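3-polyprenyl-4-hydroxybenzoate decarboxylase and related decarboxylases (Pelotomaculum thermopropionicum, PDB 6H6X) is HmfF, a UbiD-family decarboxylase that uses prenylated FMN and interconverts furan-2,5-dicarboxylic acid and 2-furoic acid. Local coordinates at residues G125-Y130 with E254-E259; V241-I246 with A277-R282; V365-I370 with A419-N424; V360-V365 with D413-D418. The protein carries 8 engineered substitutions. All blocks are in the same frame, centred on the assembly; numbering follows the deposited sequence.

Contact 1 of 4, residues G125-Y130 with E254-E259; sequences GDAGPY and EGPFGE. With 4LU (1-deoxy-5-O-phosphono-1-(3,3,4,5-tetramethyl-9,11-dioxo-2,3,8,9,10,11-hexahydro-7H-quinolino[1,8-fg]pteridin-12-ium-7-y l)-D-ribitol), chain I.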
# COMPACT_ATOMS: atom_id res chain seq x y z
N GLY B 125 25.53 2.27 9.14
CA GLY B 125 26.74 1.76 8.47
C GLY B 125 27.62 2.74 7.68
O GLY B 125 28.61 2.31 7.10
N ASP B 126 27.27 4.03 7.62
CA ASP B 126 27.99 4.99 6.76
C ASP B 126 29.41 5.27 7.28
O ASP B 126 29.59 5.48 8.48
CB ASP B 126 27.22 6.34 6.64
CG ASP B 126 25.95 6.27 5.76
OD1 ASP B 126 25.60 5.23 5.15
OD2 ASP B 126 25.30 7.32 5.68
N ALA B 127 30.38 5.34 6.37
CA ALA B 127 31.78 5.62 6.74
C ALA B 127 32.06 6.98 7.39
O ALA B 127 33.04 7.12 8.09
CB ALA B 127 32.66 5.47 5.52
N GLY B 128 31.22 7.97 7.12
CA GLY B 128 31.35 9.27 7.75
C GLY B 128 30.30 10.22 7.15
O GLY B 128 29.31 9.77 6.58
N PRO B 129 30.53 11.53 7.26
CA PRO B 129 29.62 12.50 6.65
C PRO B 129 29.66 12.41 5.13
O PRO B 129 30.71 12.17 4.55
CB PRO B 129 30.17 13.83 7.12
CG PRO B 129 31.05 13.52 8.30
CD PRO B 129 31.66 12.20 7.94
N TYR B 130 28.49 12.55 4.49
CA TYR B 130 28.38 12.50 3.04
C TYR B 130 27.64 13.69 2.50
O TYR B 130 26.62 14.09 3.07
CB TYR B 130 27.63 11.26 2.59
CG TYR B 130 28.53 10.09 2.31
CD1 TYR B 130 28.96 9.28 3.32
CD2 TYR B 130 28.90 9.77 1.01
CE1 TYR B 130 29.77 8.18 3.07
CE2 TYR B 130 29.71 8.69 0.76
CZ TYR B 130 30.14 7.91 1.82
OH TYR B 130 30.92 6.82 1.61
N GLU B 254 36.53 4.50 -0.36
CA GLU B 254 35.29 5.27 -0.16
C GLU B 254 34.22 4.28 0.28
O GLU B 254 34.10 3.17 -0.27
CB GLU B 254 34.91 5.99 -1.46
CG GLU B 254 33.66 6.86 -1.39
CD GLU B 254 32.33 6.09 -1.52
OE1 GLU B 254 31.34 6.49 -0.88
OE2 GLU B 254 32.27 5.06 -2.24
N GLY B 255 33.43 4.68 1.25
CA GLY B 255 32.35 3.80 1.69
C GLY B 255 32.67 3.06 2.97
O GLY B 255 33.73 3.28 3.54
N PRO B 256 31.75 2.21 3.46
CA PRO B 256 30.44 1.97 2.80
C PRO B 256 29.39 3.07 3.06
O PRO B 256 29.59 3.98 3.88
CB PRO B 256 29.99 0.63 3.42
CG PRO B 256 30.61 0.63 4.79
CD PRO B 256 31.81 1.55 4.78
N PHE B 257 28.25 2.93 2.39
CA PHE B 257 27.21 3.96 2.41
C PHE B 257 25.82 3.36 2.23
O PHE B 257 25.62 2.54 1.33
CB PHE B 257 27.54 4.96 1.28
CG PHE B 257 26.58 6.10 1.13
CD1 PHE B 257 26.62 7.17 2.00
CD2 PHE B 257 25.63 6.12 0.10
CE1 PHE B 257 25.75 8.23 1.87
CE2 PHE B 257 24.79 7.20 -0.06
CZ PHE B 257 24.85 8.25 0.83
N GLY B 258 24.86 3.78 3.05
CA GLY B 258 23.45 3.42 2.80
C GLY B 258 22.86 4.02 1.48
O GLY B 258 22.85 5.24 1.29
N GLU B 259 22.37 3.15 0.57
CA GLU B 259 21.97 3.55 -0.81
C GLU B 259 20.44 3.44 -1.08
O GLU B 259 19.70 3.00 -0.19
CB GLU B 259 22.77 2.71 -1.84
CG GLU B 259 24.00 3.42 -2.42
CD GLU B 259 23.69 4.66 -3.29
OE1 GLU B 259 24.71 5.18 -3.84
OE2 GLU B 259 22.49 5.13 -3.44
C9 4LU I . 21.55 10.34 -8.01
C8 4LU I . 20.84 10.98 -6.96
C7 4LU I . 21.23 10.90 -5.62
C10 4LU I . 24.69 8.35 -8.57
C6 4LU I . 22.30 9.88 -5.26
N3 4LU I . 27.40 7.82 -8.20
C2 4LU I . 26.87 7.81 -9.46
C13 4LU I . 22.20 9.97 -2.54
C5 4LU I . 22.90 9.65 -3.85
C1 4LU I . 24.38 7.95 -4.84
O2 4LU I . 27.61 7.56 -10.45
N1 4LU I . 25.54 8.07 -9.64
C4 4LU I . 26.66 8.08 -7.08
O4 4LU I . 27.19 8.11 -5.95
C4A 4LU I . 25.19 8.36 -7.25
N5 4LU I . 24.33 8.69 -6.14
C3 4LU I . 24.03 8.67 -3.76
C12 4LU I . 23.87 10.86 -3.79
C5A 4LU I . 23.11 9.37 -6.38
C7M 4LU I . 20.43 11.60 -4.52
C8M 4LU I . 19.67 11.83 -7.40
C9A 4LU I . 22.65 9.49 -7.79
N10 4LU I . 23.32 8.66 -8.78
C1' 4LU I . 22.83 8.57 -10.15
C2' 4LU I . 23.33 9.63 -11.16
O2' 4LU I . 23.34 10.97 -10.64
C3' 4LU I . 22.40 9.61 -12.36
O3' 4LU I . 22.22 8.26 -12.80
C4' 4LU I . 22.88 10.53 -13.48
O4' 4LU I . 21.83 10.90 -14.43
C5' 4LU I . 24.03 10.00 -14.31
O5' 4LU I . 24.21 11.09 -15.24
P 4LU I . 25.01 10.94 -16.65
O2P 4LU I . 25.17 12.36 -17.23
O3P 4LU I . 26.41 10.37 -16.27
O1P 4LU I . 24.11 10.05 -17.50
O HOH W 1 23.06 6.57 3.68

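Contact 2 of 4, residues V241-I246 with A277-R282; sequences VIEGKI and AVTHRR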
# COMPACT_ATOMS: atom_id res chain seq x y z
N VAL B 241 28.99 26.43 -3.56
CA VAL B 241 29.75 25.81 -4.64
C VAL B 241 31.09 25.38 -4.11
O VAL B 241 31.76 26.15 -3.43
CB VAL B 241 29.97 26.76 -5.84
CG1 VAL B 241 31.09 26.28 -6.77
CG2 VAL B 241 28.67 26.95 -6.60
N ILE B 242 31.47 24.17 -4.45
CA ILE B 242 32.75 23.62 -4.07
C ILE B 242 33.42 23.31 -5.38
O ILE B 242 32.93 22.51 -6.17
CB ILE B 242 32.60 22.38 -3.17
CG1 ILE B 242 31.92 22.77 -1.85
CG2 ILE B 242 33.93 21.72 -2.90
CD1 ILE B 242 31.38 21.55 -1.12
N GLU B 243 34.57 23.94 -5.59
CA GLU B 243 35.40 23.78 -6.79
C GLU B 243 36.53 22.82 -6.51
O GLU B 243 37.07 22.80 -5.42
CB GLU B 243 35.97 25.14 -7.18
CG GLU B 243 34.93 26.26 -7.33
CD GLU B 243 35.50 27.60 -7.74
OE1 GLU B 243 36.73 27.67 -8.02
OE2 GLU B 243 34.71 28.60 -7.80
N GLY B 244 36.89 22.01 -7.49
CA GLY B 244 38.01 21.13 -7.30
C GLY B 244 38.37 20.31 -8.50
O GLY B 244 38.04 20.63 -9.65
N LYS B 245 39.06 19.21 -8.23
CA LYS B 245 39.48 18.35 -9.32
C LYS B 245 39.58 16.91 -8.88
O LYS B 245 39.91 16.63 -7.73
CB LYS B 245 40.80 18.85 -9.89
CG LYS B 245 41.93 18.96 -8.88
CD LYS B 245 43.03 19.91 -9.33
CE LYS B 245 43.93 20.34 -8.16
NZ LYS B 245 45.19 21.02 -8.56
N ILE B 246 39.24 16.00 -9.78
CA ILE B 246 39.37 14.59 -9.50
C ILE B 246 40.82 14.23 -9.90
O ILE B 246 41.24 14.50 -11.01
CB ILE B 246 38.35 13.73 -10.27
CG1 ILE B 246 36.91 14.28 -10.15
CG2 ILE B 246 38.38 12.29 -9.75
CD1 ILE B 246 35.97 13.56 -11.10
N ALA B 277 38.53 25.48 -3.79
CA ALA B 277 37.81 26.64 -3.32
C ALA B 277 36.37 26.31 -2.97
O ALA B 277 35.82 25.34 -3.46
CB ALA B 277 37.82 27.74 -4.39
N VAL B 278 35.76 27.18 -2.18
CA VAL B 278 34.41 27.09 -1.77
C VAL B 278 33.86 28.48 -1.86
O VAL B 278 34.46 29.36 -1.33
CB VAL B 278 34.27 26.65 -0.29
CG1 VAL B 278 32.82 26.76 0.18
CG2 VAL B 278 34.77 25.23 -0.10
N THR B 279 32.69 28.68 -2.48
CA THR B 279 32.00 29.97 -2.45
C THR B 279 30.59 29.75 -2.03
O THR B 279 30.00 28.69 -2.29
CB THR B 279 32.04 30.74 -3.82
OG1 THR B 279 31.10 30.19 -4.75
CG2 THR B 279 33.42 30.66 -4.47
N HIS B 280 30.01 30.74 -1.39
CA HIS B 280 28.66 30.60 -0.92
C HIS B 280 27.98 31.90 -0.75
O HIS B 280 28.63 32.94 -0.66
CB HIS B 280 28.59 29.74 0.36
CG HIS B 280 29.31 30.28 1.55
ND1 HIS B 280 28.75 31.22 2.40
CD2 HIS B 280 30.53 29.99 2.05
CE1 HIS B 280 29.62 31.50 3.36
NE2 HIS B 280 30.72 30.77 3.16
N ARG B 281 26.66 31.85 -0.74
CA ARG B 281 25.88 32.95 -0.24
C ARG B 281 26.24 33.28 1.22
O ARG B 281 26.64 32.40 2.06
CB ARG B 281 24.40 32.62 -0.24
CG ARG B 281 23.75 32.61 -1.58
CD ARG B 281 22.31 32.30 -1.41
NE ARG B 281 21.64 32.15 -2.67
CZ ARG B 281 20.67 32.95 -3.14
NH1 ARG B 281 20.20 33.99 -2.47
NH2 ARG B 281 20.14 32.69 -4.34
N ARG B 282 26.02 34.56 1.51
CA ARG B 282 26.02 35.05 2.86
C ARG B 282 24.90 34.29 3.56
O ARG B 282 23.73 34.31 3.10
CB ARG B 282 25.73 36.56 2.87
CG ARG B 282 25.77 37.25 4.24
CD ARG B 282 25.86 38.78 4.12
NE ARG B 282 27.09 39.18 3.40
CZ ARG B 282 27.17 39.59 2.12
NH1 ARG B 282 26.09 39.71 1.32
NH2 ARG B 282 28.37 39.90 1.63

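Contact 3 of 4, residues V365-I370 with A419-N424; sequences VVDHEI and ATIPLN. With CA (calcium ion), chain J.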
# COMPACT_ATOMS: atom_id res chain seq x y z
N VAL B 365 0.90 -4.77 -16.32
CA VAL B 365 0.08 -3.99 -17.28
C VAL B 365 -1.37 -4.05 -16.82
O VAL B 365 -1.86 -5.10 -16.50
CB VAL B 365 0.20 -4.51 -18.74
CG1 VAL B 365 -0.62 -3.62 -19.71
CG2 VAL B 365 1.65 -4.54 -19.18
N VAL B 366 -2.04 -2.92 -16.75
CA VAL B 366 -3.44 -2.86 -16.36
C VAL B 366 -4.23 -1.99 -17.35
O VAL B 366 -3.66 -1.25 -18.14
CB VAL B 366 -3.65 -2.32 -14.95
CG1 VAL B 366 -2.93 -3.23 -13.96
CG2 VAL B 366 -3.10 -0.90 -14.83
N ASP B 367 -5.55 -2.10 -17.28
CA ASP B 367 -6.43 -1.27 -18.08
C ASP B 367 -6.43 0.19 -17.59
O ASP B 367 -6.16 0.48 -16.41
CB ASP B 367 -7.84 -1.87 -18.04
CG ASP B 367 -7.92 -3.23 -18.78
OD1 ASP B 367 -7.57 -3.28 -19.99
OD2 ASP B 367 -8.27 -4.27 -18.16
N HIS B 368 -6.73 1.10 -18.51
CA HIS B 368 -6.74 2.57 -18.29
C HIS B 368 -7.51 3.05 -17.09
O HIS B 368 -7.16 4.06 -16.51
CB HIS B 368 -7.20 3.34 -19.57
CG HIS B 368 -8.62 3.06 -20.01
ND1 HIS B 368 -9.61 4.03 -20.05
CD2 HIS B 368 -9.22 1.92 -20.45
CE1 HIS B 368 -10.74 3.50 -20.47
NE2 HIS B 368 -10.53 2.23 -20.74
N GLU B 369 -8.56 2.36 -16.69
CA GLU B 369 -9.35 2.82 -15.53
C GLU B 369 -8.74 2.49 -14.14
O GLU B 369 -9.29 2.94 -13.13
CB GLU B 369 -10.81 2.37 -15.66
CG GLU B 369 -11.18 0.97 -15.13
CD GLU B 369 -10.75 -0.18 -16.04
OE1 GLU B 369 -10.52 0.07 -17.27
OE2 GLU B 369 -10.69 -1.33 -15.53
N ILE B 370 -7.64 1.70 -14.08
CA ILE B 370 -6.99 1.37 -12.80
C ILE B 370 -6.09 2.54 -12.49
O ILE B 370 -5.38 3.07 -13.34
CB ILE B 370 -6.19 0.05 -12.88
CG1 ILE B 370 -7.12 -1.15 -13.16
CG2 ILE B 370 -5.38 -0.17 -11.60
CD1 ILE B 370 -8.17 -1.42 -12.08
N ALA B 419 -2.28 -7.97 -16.45
CA ALA B 419 -3.42 -7.95 -15.60
C ALA B 419 -4.54 -7.10 -16.26
O ALA B 419 -5.27 -6.40 -15.56
CB ALA B 419 -3.04 -7.37 -14.24
N THR B 420 -4.62 -7.14 -17.59
CA THR B 420 -5.76 -6.56 -18.30
C THR B 420 -6.92 -7.55 -18.46
O THR B 420 -6.73 -8.77 -18.51
CB THR B 420 -5.33 -6.01 -19.68
OG1 THR B 420 -4.94 -7.07 -20.56
CG2 THR B 420 -4.15 -5.07 -19.49
N ILE B 421 -8.12 -6.99 -18.52
CA ILE B 421 -9.33 -7.74 -18.84
C ILE B 421 -9.18 -8.31 -20.26
O ILE B 421 -8.81 -7.56 -21.21
CB ILE B 421 -10.56 -6.82 -18.78
CG1 ILE B 421 -10.84 -6.39 -17.33
CG2 ILE B 421 -11.79 -7.50 -19.34
CD1 ILE B 421 -11.53 -5.03 -17.27
N PRO B 422 -9.45 -9.63 -20.45
CA PRO B 422 -9.44 -10.18 -21.84
C PRO B 422 -10.55 -9.57 -22.71
O PRO B 422 -11.62 -9.22 -22.18
CB PRO B 422 -9.65 -11.69 -21.62
CG PRO B 422 -9.22 -11.94 -20.21
CD PRO B 422 -9.66 -10.70 -19.46
N LEU B 423 -10.32 -9.42 -24.01
CA LEU B 423 -11.20 -8.58 -24.89
C LEU B 423 -12.63 -9.10 -25.21
O LEU B 423 -13.56 -8.28 -25.33
CB LEU B 423 -10.50 -8.23 -26.20
CG LEU B 423 -9.63 -6.99 -26.12
CD1 LEU B 423 -8.84 -6.83 -27.41
CD2 LEU B 423 -10.47 -5.75 -25.80
N ASN B 424 -12.79 -10.42 -25.40
CA ASN B 424 -14.07 -11.14 -25.15
C ASN B 424 -13.95 -12.63 -25.49
O ASN B 424 -13.04 -13.31 -25.01
CB ASN B 424 -15.36 -10.51 -25.80
CG ASN B 424 -15.15 -9.90 -27.21
OD1 ASN B 424 -14.53 -10.49 -28.10
ND2 ASN B 424 -15.74 -8.72 -27.42
CA CA J . -5.08 -10.82 -18.03
O HOH W 2 -6.83 -4.22 -15.70
O HOH W 3 -8.96 -4.90 -21.56
O HOH W 4 -5.47 -10.68 -20.67

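Contact 4 of 4, residues V360-V365 with D413-D418; sequences VKHVVV and DKMGID. With CA (calcium ion), chain J.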
# COMPACT_ATOMS: atom_id res chain seq x y z
N VAL B 360 14.75 -2.48 -15.09
CA VAL B 360 13.39 -2.86 -14.87
C VAL B 360 13.34 -4.38 -14.83
O VAL B 360 13.80 -5.06 -15.73
CB VAL B 360 12.40 -2.38 -15.95
CG1 VAL B 360 11.02 -2.95 -15.65
CG2 VAL B 360 12.38 -0.85 -16.01
N LYS B 361 12.67 -4.89 -13.81
CA LYS B 361 12.76 -6.26 -13.40
C LYS B 361 11.37 -6.94 -13.41
O LYS B 361 11.25 -8.15 -13.54
CB LYS B 361 13.29 -6.19 -11.93
CG LYS B 361 14.17 -7.32 -11.60
CD LYS B 361 14.65 -7.26 -10.17
CE LYS B 361 14.25 -8.57 -9.52
NZ LYS B 361 14.94 -8.79 -8.22
N HIS B 362 10.34 -6.18 -13.13
CA HIS B 362 8.99 -6.64 -12.87
C HIS B 362 8.04 -5.57 -13.48
O HIS B 362 8.17 -4.34 -13.17
CB HIS B 362 8.86 -6.71 -11.38
CG HIS B 362 7.53 -7.19 -10.88
ND1 HIS B 362 6.41 -6.38 -10.78
CD2 HIS B 362 7.18 -8.35 -10.28
CE1 HIS B 362 5.42 -7.03 -10.19
NE2 HIS B 362 5.85 -8.24 -9.90
N VAL B 363 7.13 -6.00 -14.35
CA VAL B 363 6.23 -5.11 -15.06
C VAL B 363 4.83 -5.65 -14.89
O VAL B 363 4.60 -6.84 -15.14
CB VAL B 363 6.58 -5.06 -16.54
CG1 VAL B 363 5.72 -4.06 -17.30
CG2 VAL B 363 8.04 -4.72 -16.67
N VAL B 364 3.92 -4.83 -14.39
CA VAL B 364 2.52 -5.12 -14.52
C VAL B 364 1.73 -4.18 -15.44
O VAL B 364 1.91 -2.94 -15.38
CB VAL B 364 1.79 -5.50 -13.22
CG1 VAL B 364 2.65 -5.65 -11.97
CG2 VAL B 364 0.44 -4.90 -13.01
N VAL B 365 0.90 -4.77 -16.32
CA VAL B 365 0.08 -3.99 -17.28
C VAL B 365 -1.37 -4.05 -16.82
O VAL B 365 -1.86 -5.10 -16.50
CB VAL B 365 0.20 -4.51 -18.74
CG1 VAL B 365 -0.62 -3.62 -19.71
CG2 VAL B 365 1.65 -4.54 -19.18
N ASP B 413 17.15 -11.84 -13.57
CA ASP B 413 15.88 -12.38 -14.04
C ASP B 413 14.78 -11.28 -14.00
O ASP B 413 14.88 -10.36 -13.22
CB ASP B 413 15.45 -13.60 -13.24
CG ASP B 413 16.46 -14.77 -13.31
OD1 ASP B 413 17.39 -14.73 -14.13
OD2 ASP B 413 16.26 -15.74 -12.54
N LYS B 414 13.76 -11.43 -14.83
CA LYS B 414 12.71 -10.45 -14.98
C LYS B 414 11.41 -11.16 -15.16
O LYS B 414 11.37 -12.33 -15.62
CB LYS B 414 12.90 -9.61 -16.23
CG LYS B 414 14.21 -8.85 -16.35
CD LYS B 414 14.30 -8.25 -17.76
CE LYS B 414 15.66 -7.67 -18.13
NZ LYS B 414 16.41 -7.13 -16.96
N MET B 415 10.32 -10.45 -14.89
CA MET B 415 8.99 -11.01 -14.99
C MET B 415 8.01 -9.96 -15.51
O MET B 415 8.03 -8.78 -15.08
CB MET B 415 8.54 -11.51 -13.64
CG MET B 415 7.19 -12.18 -13.67
SD MET B 415 6.79 -13.15 -12.22
CE MET B 415 7.20 -11.96 -10.99
N GLY B 416 7.12 -10.37 -16.39
CA GLY B 416 6.00 -9.54 -16.89
C GLY B 416 4.66 -10.18 -16.55
O GLY B 416 4.51 -11.41 -16.65
N ILE B 417 3.71 -9.36 -16.12
CA ILE B 417 2.38 -9.75 -15.72
C ILE B 417 1.30 -8.94 -16.51
O ILE B 417 1.26 -7.67 -16.48
CB ILE B 417 2.15 -9.54 -14.21
CG1 ILE B 417 3.14 -10.41 -13.38
CG2 ILE B 417 0.77 -9.93 -13.82
CD1 ILE B 417 3.05 -10.20 -11.87
N ASP B 418 0.40 -9.66 -17.18
CA ASP B 418 -0.72 -9.03 -17.92
C ASP B 418 -1.92 -9.08 -17.08
O ASP B 418 -2.52 -10.15 -16.93
CB ASP B 418 -1.04 -9.83 -19.19
CG ASP B 418 -2.15 -9.18 -20.03
OD1 ASP B 418 -2.86 -8.25 -19.58
OD2 ASP B 418 -2.29 -9.65 -21.15
CA CA J . -5.08 -10.82 -18.03
O HOH W 5 14.88 -4.40 -18.14
O HOH W 4 -5.47 -10.68 -20.67

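Contact 1 of 4, residues G125-Y130 with E254-E259
Asp126 and Ala127 run beside Pro256 and Phe257, with the backbone N of Ala127 bonded to Pro256 O at 2.9 Å. This is the flavin-binding beta domain of the UbiD fold: the loop leading into strand 130-139 lies against the interrupted strand 252-258, which turns at the cis peptide between Gly255 and Pro256. The two segments are also joined by a side chain. With CG of Asp126 held beside its own backbone N (chi1 -73°), OD1 takes the N-H of Gly258 at 2.7 Å in an almost straight bond (176°), while OD2 is held by the backbone N of His123.

The Tyr130 ring lies against Phe257. Phe257 CD1 sits 3.3 Å above the centre of one face of the Tyr130 ring, the centroids being 4.2 Å apart and the ring planes at an oblique 42°. At the rim of that ring the hydroxyl OH donates to Glu254 OE1 at 2.5 Å, reaching it from above the carboxylate plane. The other oxygen, OE2, forms salt bridges with Arg152 and Arg270. An alanine in place of Tyr130 would probably deprive Glu254 OE1 of this donor and open a gap beside Phe257, leaving its ring freer to turn. Arg152 also pairs with Glu259, consistent with the Glu-Arg-Glu network of UbiD enzymes, and Tyr130 probably helps position Glu254 from the second shell. Glu259 OE1 itself comes within 3.0 Å of C1 of the prenylated flavin.

Contact 2 of 4, residues V241-I246 with A277-R282
Val241, Ile242 and Glu243 pair with Thr279, Val278 and Ala277 as neighbouring antiparallel strands, and this short run is the tight part of the contact. Val241 N bonds to Thr279 O at 2.8 Å and receives a matching bond in return, from Thr279 N to Val241 O at 2.9 Å. Glu243 N reaches Ala277 O at 2.8 Å, but the return bond from Ala277 N to Glu243 O is weak. Glu243 also makes a backbone bond with Thr276, consistent with a beta bulge there.

On one face Ile242 and Val278 lie side by side at the non-hydrogen-bonded pair, CG1 of the first 4.2 Å from CG2 of the second. On the other, the Glu243 side chain stretches out past Ala277, with OE1 3.8 Å from Ala277 CB. Its carboxylate is held by Thr229 OG1 and by the backbone N of Glu228, and Thr279 OG1 bonds to Val102 O.

Past Thr279 the pairing ends: His280 is only partly buried and Arg282 lies at the surface. Strand 240-246 runs between strands 184-190 and 264-280, while Leu113 of helix 113-116 packs on both Ile242 and Val278.

Contact 3 of 4, residues V365-I370 with A419-N424
The carboxylate of Asp367 is wedged between Thr420 and Ile421. Thr420 CB lies on one side of its plane, 3.5 Å from OD1, and Ile421 CD1 lies on the opposite side, 3.5 Å from OD2. At the rim, the backbone N-H of Ile421 meets the syn lone pair of OD2 at 2.7 Å in a nearly straight bond (175°). CG of Asp367 stands beside its own backbone N (chi1 -68°), which lets a single water bond to both that N and OD2; the same water donates to Ala419 O. A second water links OD1 to Ile421 O, at 2.6 Å from OD1. An alanine at Asp367 would probably leave Ile421 N without its acceptor and take one carboxylate partner from each of the two waters.

Further back, Ala419 N bonds to Val365 O at 2.9 Å, and Val365 CG1 lies alongside Thr420 CG2. The hydroxyl of Thr420 turns to Lys340, and Glu369, whose carboxylate forms a salt bridge with Arg385, passes near Ile421 CD1. The loop following strand 414-418, beside the end of strand 362-367 in the C-terminal domain, supplies Thr420 O to calcium at 2.7 Å, in a site completed by the carbonyls of Arg385 and Asp418, a carboxylate oxygen of Asp391 and a water.

Contact 4 of 4, residues V360-V365 with D413-D418
Lys414 lies along the loop residues Val360 and Lys361 that lead into strand 362-367, its CB 3.5 Å from Lys361 O. CG, placed beside the backbone N (chi1 -57°), moves on to the carbonyl of Val360, and CD continues past the same oxygen at 3.8 Å. A turn about the CD-CE bond brings NZ to 3.6 Å from Val360 O; a water bonded to that carbonyl contacts NZ weakly, as does Ser358 O.

Strands 362-367 and 414-418 are parallel neighbours in the five-stranded mixed sheet of the C-terminal domain, their local axes 8° apart. Met415 N to Lys361 O and Ile417 N to Val363 O, both 2.8 Å, alternate with bonds from Val363 N to Met415 O and from Val365 N to Ile417 O.

On the face carrying His362, Met415 and Ile417, the methyl CE of Met415 comes 3.7 Å from His362 CD2, and Ile417 CD1 approaches NE2 of the same ring, which also stacks with His333. Lys361 runs past the backbone of Asp413, and its NZ bonds to the carbonyls of Ala383 and Cys386 of the second subunit. At the far end of strand 414-418, Asp418 O binds calcium at 2.9 Å.

Following the chain from the N terminus, 123 residues separate 125-130 from 254-259, and contact 1 closes this long loop within the flavin-binding domain. Strand 240-246 falls inside that loop and finds its partner only at 277-282; contacts 1 and 2 therefore cross. Strand 264-280 pairs with both 240-246 and 252-258, setting the two contacts in one sheet, 22 Å apart between centres. Contacts 3 and 4 come later, in the C-terminal domain. They also cross, share Val365, and join strand 362-367 first to strand 414-418 and then to the loop after it, meeting at the calcium ion. The centres of contacts 1 and 3 are about 44 Å apart.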